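Local coordinates for clavulanic acid biosynthesis oligopeptide binding protein 2 (PDB 2WOL), which probably binds oligopeptides as a family 5 extracellular solute-binding protein in the clavulanic acid biosynthetic pathway of Streptomyces clavuligerus, at residues 137-142 with 184-189; 533-536 with 541-544. All coordinates share one frame; numbering follows the deposited sequence.

Contact 1. Residues 137-142 with 184-189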
ATOM      1  N   PRO A 137      -8.501  -6.983   0.501  1.00  8.96           N
ATOM      2  CA  PRO A 137      -9.229  -5.737   0.763  1.00  9.17           C
ATOM      3  C   PRO A 137     -10.747  -5.894   0.684  1.00  9.30           C
ATOM      4  O   PRO A 137     -11.249  -6.734  -0.066  1.00  9.64           O
ATOM      5  CB  PRO A 137      -8.728  -4.792  -0.337  1.00  9.28           C
ATOM      6  CG  PRO A 137      -7.447  -5.390  -0.814  1.00  9.53           C
ATOM      7  CD  PRO A 137      -7.636  -6.872  -0.685  1.00  9.10           C
ATOM      8  N   THR A 138     -11.463  -5.085   1.462  1.00  9.37           N
ATOM      9  CA  THR A 138     -12.921  -5.184   1.549  1.00  9.44           C
ATOM     10  C   THR A 138     -13.613  -3.835   1.344  1.00  9.44           C
ATOM     11  O   THR A 138     -14.770  -3.650   1.742  1.00  9.42           O
ATOM     12  CB  THR A 138     -13.367  -5.787   2.898  1.00  9.73           C
ATOM     13  OG1 THR A 138     -12.834  -5.000   3.969  1.00  9.92           O
ATOM     14  CG2 THR A 138     -12.890  -7.234   3.031  1.00  9.89           C
ATOM     15  N   TYR A 139     -12.910  -2.897   0.711  1.00  9.28           N
ATOM     16  CA  TYR A 139     -13.491  -1.596   0.359  1.00  9.53           C
ATOM     17  C   TYR A 139     -14.823  -1.705  -0.387  1.00  9.61           C
ATOM     18  O   TYR A 139     -15.699  -0.855  -0.233  1.00 10.01           O
ATOM     19  CB  TYR A 139     -12.509  -0.790  -0.489  1.00  9.65           C
ATOM     20  CG  TYR A 139     -11.249  -0.422   0.251  1.00  9.74           C
ATOM     21  CD1 TYR A 139     -10.092  -1.186   0.118  1.00 10.31           C
ATOM     22  CD2 TYR A 139     -11.222   0.686   1.094  1.00  9.58           C
ATOM     23  CE1 TYR A 139      -8.934  -0.852   0.807  1.00 10.08           C
ATOM     24  CE2 TYR A 139     -10.072   1.033   1.788  1.00  9.61           C
ATOM     25  CZ  TYR A 139      -8.932   0.263   1.641  1.00 10.14           C
ATOM     26  OH  TYR A 139      -7.791   0.601   2.329  1.00 11.00           O
ATOM     27  N   LEU A 140     -14.966  -2.750  -1.195  1.00  9.48           N
ATOM     28  CA  LEU A 140     -16.167  -2.917  -2.013  1.00  9.68           C
ATOM     29  C   LEU A 140     -17.435  -3.219  -1.213  1.00  9.72           C
ATOM     30  O   LEU A 140     -18.539  -2.906  -1.661  1.00  9.93           O
ATOM     31  CB  LEU A 140     -15.937  -3.994  -3.074  1.00  9.86           C
ATOM     32  CG  LEU A 140     -14.968  -3.587  -4.188  1.00  9.87           C
ATOM     33  CD1 LEU A 140     -14.458  -4.809  -4.939  1.00 10.05           C
ATOM     34  CD2 LEU A 140     -15.611  -2.585  -5.140  1.00 10.70           C
ATOM     35  N   ILE A 141     -17.278  -3.817  -0.034  1.00  9.67           N
ATOM     36  CA  ILE A 141     -18.429  -4.276   0.749  1.00  9.77           C
ATOM     37  C   ILE A 141     -19.374  -3.132   1.166  1.00 10.26           C
ATOM     38  O   ILE A 141     -20.546  -3.159   0.802  1.00 10.62           O
ATOM     39  CB  ILE A 141     -18.009  -5.190   1.943  1.00  9.34           C
ATOM     40  CG1 ILE A 141     -17.372  -6.486   1.413  1.00  9.18           C
ATOM     41  CG2 ILE A 141     -19.209  -5.498   2.841  1.00  9.38           C
ATOM     42  CD1 ILE A 141     -16.884  -7.458   2.493  1.00  9.46           C
ATOM     43  N   PRO A 142     -18.880  -2.116   1.908  1.00 10.61           N
ATOM     44  CA  PRO A 142     -19.816  -1.026   2.243  1.00 10.79           C
ATOM     45  C   PRO A 142     -20.352  -0.251   1.034  1.00 10.88           C
ATOM     46  O   PRO A 142     -21.450   0.311   1.100  1.00 11.41           O
ATOM     47  CB  PRO A 142     -18.989  -0.102   3.145  1.00 10.74           C
ATOM     48  CG  PRO A 142     -17.570  -0.464   2.890  1.00 11.23           C
ATOM     49  CD  PRO A 142     -17.545  -1.901   2.501  1.00 10.73           C
ATOM     50  N   ASP A 184     -12.390   3.659 -10.017  1.00  8.96           N
ATOM     51  CA  ASP A 184     -11.470   3.043 -10.982  1.00  8.76           C
ATOM     52  C   ASP A 184     -10.291   2.361 -10.270  1.00  8.58           C
ATOM     53  O   ASP A 184      -9.755   1.358 -10.747  1.00  9.20           O
ATOM     54  CB  ASP A 184     -10.914   4.077 -11.969  1.00  8.75           C
ATOM     55  CG  ASP A 184     -11.807   4.298 -13.192  1.00 10.05           C
ATOM     56  OD1 ASP A 184     -12.758   3.516 -13.442  1.00 11.10           O
ATOM     57  OD2 ASP A 184     -11.525   5.267 -13.929  1.00 10.55           O
ATOM     58  N   HIS A 185      -9.882   2.929  -9.136  1.00  8.76           N
ATOM     59  CA  HIS A 185      -8.798   2.360  -8.334  1.00  8.79           C
ATOM     60  C   HIS A 185      -9.186   1.016  -7.747  1.00  8.80           C
ATOM     61  O   HIS A 185      -8.386   0.078  -7.748  1.00  9.15           O
ATOM     62  CB  HIS A 185      -8.380   3.316  -7.221  1.00  8.62           C
ATOM     63  CG  HIS A 185      -7.665   4.530  -7.716  1.00  8.46           C
ATOM     64  ND1 HIS A 185      -6.297   4.576  -7.868  1.00  8.06           N
ATOM     65  CD2 HIS A 185      -8.131   5.739  -8.109  1.00  8.49           C
ATOM     66  CE1 HIS A 185      -5.947   5.766  -8.325  1.00  9.53           C
ATOM     67  NE2 HIS A 185      -7.042   6.491  -8.479  1.00  8.91           N
ATOM     68  N   LEU A 186     -10.420   0.921  -7.259  1.00  9.34           N
ATOM     69  CA  LEU A 186     -10.922  -0.340  -6.724  1.00  9.46           C
ATOM     70  C   LEU A 186     -11.009  -1.401  -7.814  1.00  9.76           C
ATOM     71  O   LEU A 186     -10.772  -2.579  -7.556  1.00 10.14           O
ATOM     72  CB  LEU A 186     -12.274  -0.149  -6.033  1.00  9.50           C
ATOM     73  CG  LEU A 186     -12.341   0.862  -4.880  1.00  9.63           C
ATOM     74  CD1 LEU A 186     -13.691   0.762  -4.189  1.00 10.00           C
ATOM     75  CD2 LEU A 186     -11.201   0.701  -3.860  1.00  9.45           C
ATOM     76  N   MET A 187     -11.315  -0.968  -9.036  1.00  9.89           N
ATOM     77  CA  MET A 187     -11.409  -1.885 -10.166  1.00 10.27           C
ATOM     78  C   MET A 187     -10.043  -2.294 -10.710  1.00 10.58           C
ATOM     79  O   MET A 187      -9.962  -3.130 -11.608  1.00 11.05           O
ATOM     80  CB  MET A 187     -12.284  -1.288 -11.271  1.00 10.01           C
ATOM     81  CG  MET A 187     -13.762  -1.170 -10.904  1.00 10.64           C
ATOM     82  SD  MET A 187     -14.534  -2.742 -10.452  1.00 11.62           S
ATOM     83  CE  MET A 187     -14.417  -2.751  -8.666  1.00 10.58           C
ATOM     84  N   ALA A 188      -8.982  -1.701 -10.161  1.00 10.49           N
ATOM     85  CA  ALA A 188      -7.608  -2.016 -10.551  1.00 10.58           C
ATOM     86  C   ALA A 188      -6.946  -2.994  -9.580  1.00 10.72           C
ATOM     87  O   ALA A 188      -5.794  -3.389  -9.777  1.00 11.28           O
ATOM     88  CB  ALA A 188      -6.780  -0.729 -10.663  1.00 10.64           C
ATOM     89  N   GLN A 189      -7.685  -3.391  -8.547  1.00 10.37           N
ATOM     90  CA  GLN A 189      -7.161  -4.279  -7.511  1.00  9.80           C
ATOM     91  C   GLN A 189      -7.450  -5.746  -7.847  1.00  9.69           C
ATOM     92  O   GLN A 189      -8.483  -6.042  -8.444  1.00  9.80           O
ATOM     93  CB  GLN A 189      -7.732  -3.893  -6.140  1.00  9.84           C
ATOM     94  CG  GLN A 189      -7.586  -2.391  -5.791  1.00  9.82           C
ATOM     95  CD  GLN A 189      -6.168  -1.844  -5.976  1.00 11.85           C
ATOM     96  OE1 GLN A 189      -5.971  -0.721  -6.470  1.00 13.16           O
ATOM     97  NE2 GLN A 189      -5.179  -2.631  -5.578  1.00 11.30           N
TER
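L186 makes two of the three apolar touches of this contact, its two methyls shared between neighbouring residues of 137-142. CD2 lies 3.9 Å from CB of Y139, and CD1 sits 4.0 Å from CD2 of L140. The leucine side chains of L140 and L186 run past each other in opposite directions, touching through one methyl of each. The backbones stay well apart, with 7.5 Å between CA of L140 and CA of L186. Leucine suits the place because its branched end offers two methyls, one for Y139 and one for L140.

M187 adds the third touch. Its CB points away from 137-142, yet the chain folds back through chi2 of -58° and chi3 of 95°, setting the terminal CE 3.7 Å from CD2 of L140. An unbranched, flexible methionine can make this detour, and L140 CD2 thus rests against both L186 and M187.

Y139 divides its work. Its CB faces L186, whereas the ring leads away and its hydroxyl is hydrogen-bonded to D456; F457 meets the ring edge-to-face. A glycerol, probably from the crystallisation liquor, lies about 3 Å from the Y139 side chain at the nearest atoms; such molecules often mark pockets.

No hydrogen bond spans the two segments; each is braced by backbone bonds of its own. I141 N donates to T138 O at 3.1 Å. A188 N reaches H185 O, also at 3.1 Å, and a type I turn runs from L186 to Q189.

Within the family 5 solute-binding region, the contact thus joins the segment carrying helix 140-144 to the one carrying helix 183-186. Helix 117-127 packs on the first, V124 against L140 and V127 against I141. M187 touches Y101 and D184 touches W99, both of strand 98-102.

Contact 2. Residues 533-536 with 541-544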
ATOM      1  N   HIS A 533      16.472  -0.183  -3.944  1.00  7.97           N
ATOM      2  CA  HIS A 533      16.301  -1.347  -4.812  1.00  7.56           C
ATOM      3  C   HIS A 533      17.538  -1.541  -5.673  1.00  7.76           C
ATOM      4  O   HIS A 533      18.095  -0.568  -6.179  1.00  8.11           O
ATOM      5  CB  HIS A 533      15.107  -1.170  -5.752  1.00  7.64           C
ATOM      6  CG  HIS A 533      13.787  -1.011  -5.066  1.00  7.03           C
ATOM      7  ND1 HIS A 533      13.341  -1.867  -4.079  1.00  7.49           N
ATOM      8  CD2 HIS A 533      12.787  -0.120  -5.271  1.00  7.85           C
ATOM      9  CE1 HIS A 533      12.134  -1.492  -3.688  1.00  7.99           C
ATOM     10  NE2 HIS A 533      11.775  -0.436  -4.398  1.00  8.04           N
ATOM     11  N   PHE A 534      17.939  -2.799  -5.853  1.00  7.75           N
ATOM     12  CA  PHE A 534      19.075  -3.155  -6.709  1.00  8.04           C
ATOM     13  C   PHE A 534      18.568  -3.835  -7.981  1.00  7.88           C
ATOM     14  O   PHE A 534      17.758  -4.755  -7.919  1.00  8.34           O
ATOM     15  CB  PHE A 534      20.041  -4.081  -5.954  1.00  8.22           C
ATOM     16  CG  PHE A 534      21.337  -4.338  -6.679  1.00  8.72           C
ATOM     17  CD1 PHE A 534      22.429  -3.491  -6.491  1.00  9.91           C
ATOM     18  CD2 PHE A 534      21.473  -5.428  -7.540  1.00  8.91           C
ATOM     19  CE1 PHE A 534      23.632  -3.718  -7.159  1.00  9.95           C
ATOM     20  CE2 PHE A 534      22.686  -5.663  -8.216  1.00  9.20           C
ATOM     21  CZ  PHE A 534      23.759  -4.802  -8.015  1.00  9.46           C
ATOM     22  N   ARG A 535      19.038  -3.366  -9.132  1.00  7.73           N
ATOM     23  CA  ARG A 535      18.637  -3.938 -10.419  1.00  8.08           C
ATOM     24  C   ARG A 535      19.856  -4.456 -11.162  1.00  7.99           C
ATOM     25  O   ARG A 535      20.810  -3.712 -11.407  1.00  8.67           O
ATOM     26  CB  ARG A 535      17.908  -2.902 -11.288  1.00  7.97           C
ATOM     27  CG  ARG A 535      18.548  -1.518 -11.267  1.00  7.89           C
ATOM     28  CD  ARG A 535      18.017  -0.569 -12.339  1.00  8.15           C
ATOM     29  NE  ARG A 535      18.216   0.795 -11.862  1.00  8.68           N
ATOM     30  CZ  ARG A 535      19.354   1.477 -11.973  1.00  9.22           C
ATOM     31  NH1 ARG A 535      20.398   0.956 -12.614  1.00  9.46           N
ATOM     32  NH2 ARG A 535      19.438   2.692 -11.447  1.00 10.16           N
ATOM     33  N   ASN A 536      19.834  -5.731 -11.528  1.00  7.97           N
ATOM     34  CA  ASN A 536      20.912  -6.262 -12.348  1.00  8.06           C
ATOM     35  C   ASN A 536      20.854  -5.695 -13.767  1.00  8.09           C
ATOM     36  O   ASN A 536      19.764  -5.465 -14.294  1.00  7.76           O
ATOM     37  CB  ASN A 536      20.922  -7.782 -12.307  1.00  8.02           C
ATOM     38  CG  ASN A 536      21.674  -8.308 -11.102  1.00  8.80           C
ATOM     39  OD1 ASN A 536      22.848  -7.987 -10.909  1.00  8.92           O
ATOM     40  ND2 ASN A 536      21.001  -9.094 -10.267  1.00  8.57           N
ATOM     41  N   ASN A 541      13.760  -2.831 -19.196  1.00  7.78           N
ATOM     42  CA  ASN A 541      12.544  -2.111 -18.818  1.00  7.98           C
ATOM     43  C   ASN A 541      12.300  -2.064 -17.315  1.00  7.83           C
ATOM     44  O   ASN A 541      11.183  -2.312 -16.845  1.00  7.95           O
ATOM     45  CB  ASN A 541      11.315  -2.677 -19.534  1.00  8.42           C
ATOM     46  CG  ASN A 541      11.543  -2.857 -21.017  1.00  9.02           C
ATOM     47  OD1 ASN A 541      11.710  -1.890 -21.754  1.00  9.27           O
ATOM     48  ND2 ASN A 541      11.571  -4.106 -21.460  1.00 11.12           N
ATOM     49  N   VAL A 542      13.348  -1.728 -16.569  1.00  7.28           N
ATOM     50  CA  VAL A 542      13.243  -1.595 -15.120  1.00  7.29           C
ATOM     51  C   VAL A 542      12.849  -0.173 -14.740  1.00  7.09           C
ATOM     52  O   VAL A 542      13.508   0.790 -15.135  1.00  7.44           O
ATOM     53  CB  VAL A 542      14.561  -1.969 -14.411  1.00  7.18           C
ATOM     54  CG1 VAL A 542      14.401  -1.854 -12.896  1.00  7.97           C
ATOM     55  CG2 VAL A 542      14.991  -3.375 -14.778  1.00  7.95           C
ATOM     56  N   TYR A 543      11.778  -0.045 -13.965  1.00  7.03           N
ATOM     57  CA  TYR A 543      11.385   1.259 -13.434  1.00  7.32           C
ATOM     58  C   TYR A 543      10.578   1.067 -12.161  1.00  7.29           C
ATOM     59  O   TYR A 543       9.861   0.071 -12.015  1.00  7.32           O
ATOM     60  CB  TYR A 543      10.586   2.079 -14.464  1.00  7.58           C
ATOM     61  CG  TYR A 543       9.163   1.606 -14.690  1.00  7.32           C
ATOM     62  CD1 TYR A 543       8.095   2.208 -14.023  1.00  7.11           C
ATOM     63  CD2 TYR A 543       8.888   0.559 -15.570  1.00  7.15           C
ATOM     64  CE1 TYR A 543       6.782   1.779 -14.224  1.00  6.86           C
ATOM     65  CE2 TYR A 543       7.578   0.117 -15.776  1.00  7.31           C
ATOM     66  CZ  TYR A 543       6.533   0.737 -15.101  1.00  7.23           C
ATOM     67  OH  TYR A 543       5.236   0.311 -15.295  1.00  8.69           O
ATOM     68  N   VAL A 544      10.709   2.019 -11.242  1.00  7.50           N
ATOM     69  CA  VAL A 544       9.897   2.028 -10.037  1.00  7.73           C
ATOM     70  C   VAL A 544       8.498   2.490 -10.419  1.00  7.78           C
ATOM     71  O   VAL A 544       8.321   3.597 -10.938  1.00  8.13           O
ATOM     72  CB  VAL A 544      10.493   2.958  -8.954  1.00  7.72           C
ATOM     73  CG1 VAL A 544       9.637   2.934  -7.697  1.00  8.48           C
ATOM     74  CG2 VAL A 544      11.921   2.542  -8.619  1.00  8.14           C
TER
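R535 turns its CG between the backbone N and the carbonyl carbon (chi1 42°) and then runs extended to NE, while V542 holds CG1 anti to its own backbone N (chi1 -178°). These torsions lay the aliphatic part of the arginine across the valine methyl: R535 CD is 3.9 Å from V542 CG1, and R535 CB is 4.0 Å from that same CG1. Arginine suits the place because its methylenes can cover a valine while its guanidinium reaches polar partners further on: D297 in a salt bridge, and the carbonyls of G16 and S294. With these partners, NE, NH1 and NH2 of the buried side chain are all hydrogen-bonded.

H533 meets V544 more loosely. V544 CG2 lies near the plane of the imidazole at its edge, 4.4 Å from H533 CD2, and H533 NE2 bonds to the carbonyl of G549.

No hydrogen bond links the segments directly. The backbone of H533 pairs with D297, tying strand 523-534 to strand 296-297, whereas N541 and V542 both face V25 in a G1 beta bulge. Strand 550-551 fits against both segments, Y551 touching H533, R535, V542 and V544.

How the contacts relate
Both contacts are buried and neither has a hydrogen bond across it, but they hold different elements. Contact 1 joins two short helical segments by aliphatic carbons, and its polar groups, the tyrosine hydroxyl among them, bond to other parts of the chain. Contact 2 lies between the end of a long strand and an irregular segment after strand 539-540, and it sets an arginine and a histidine, polar at their tips, against valines. The centre of contact 1 lies about 13 Å from the centre of the chain, that of contact 2 about 19 Å. The two do not touch: their centres are about 28 Å apart and their nearest atoms about 13 Å.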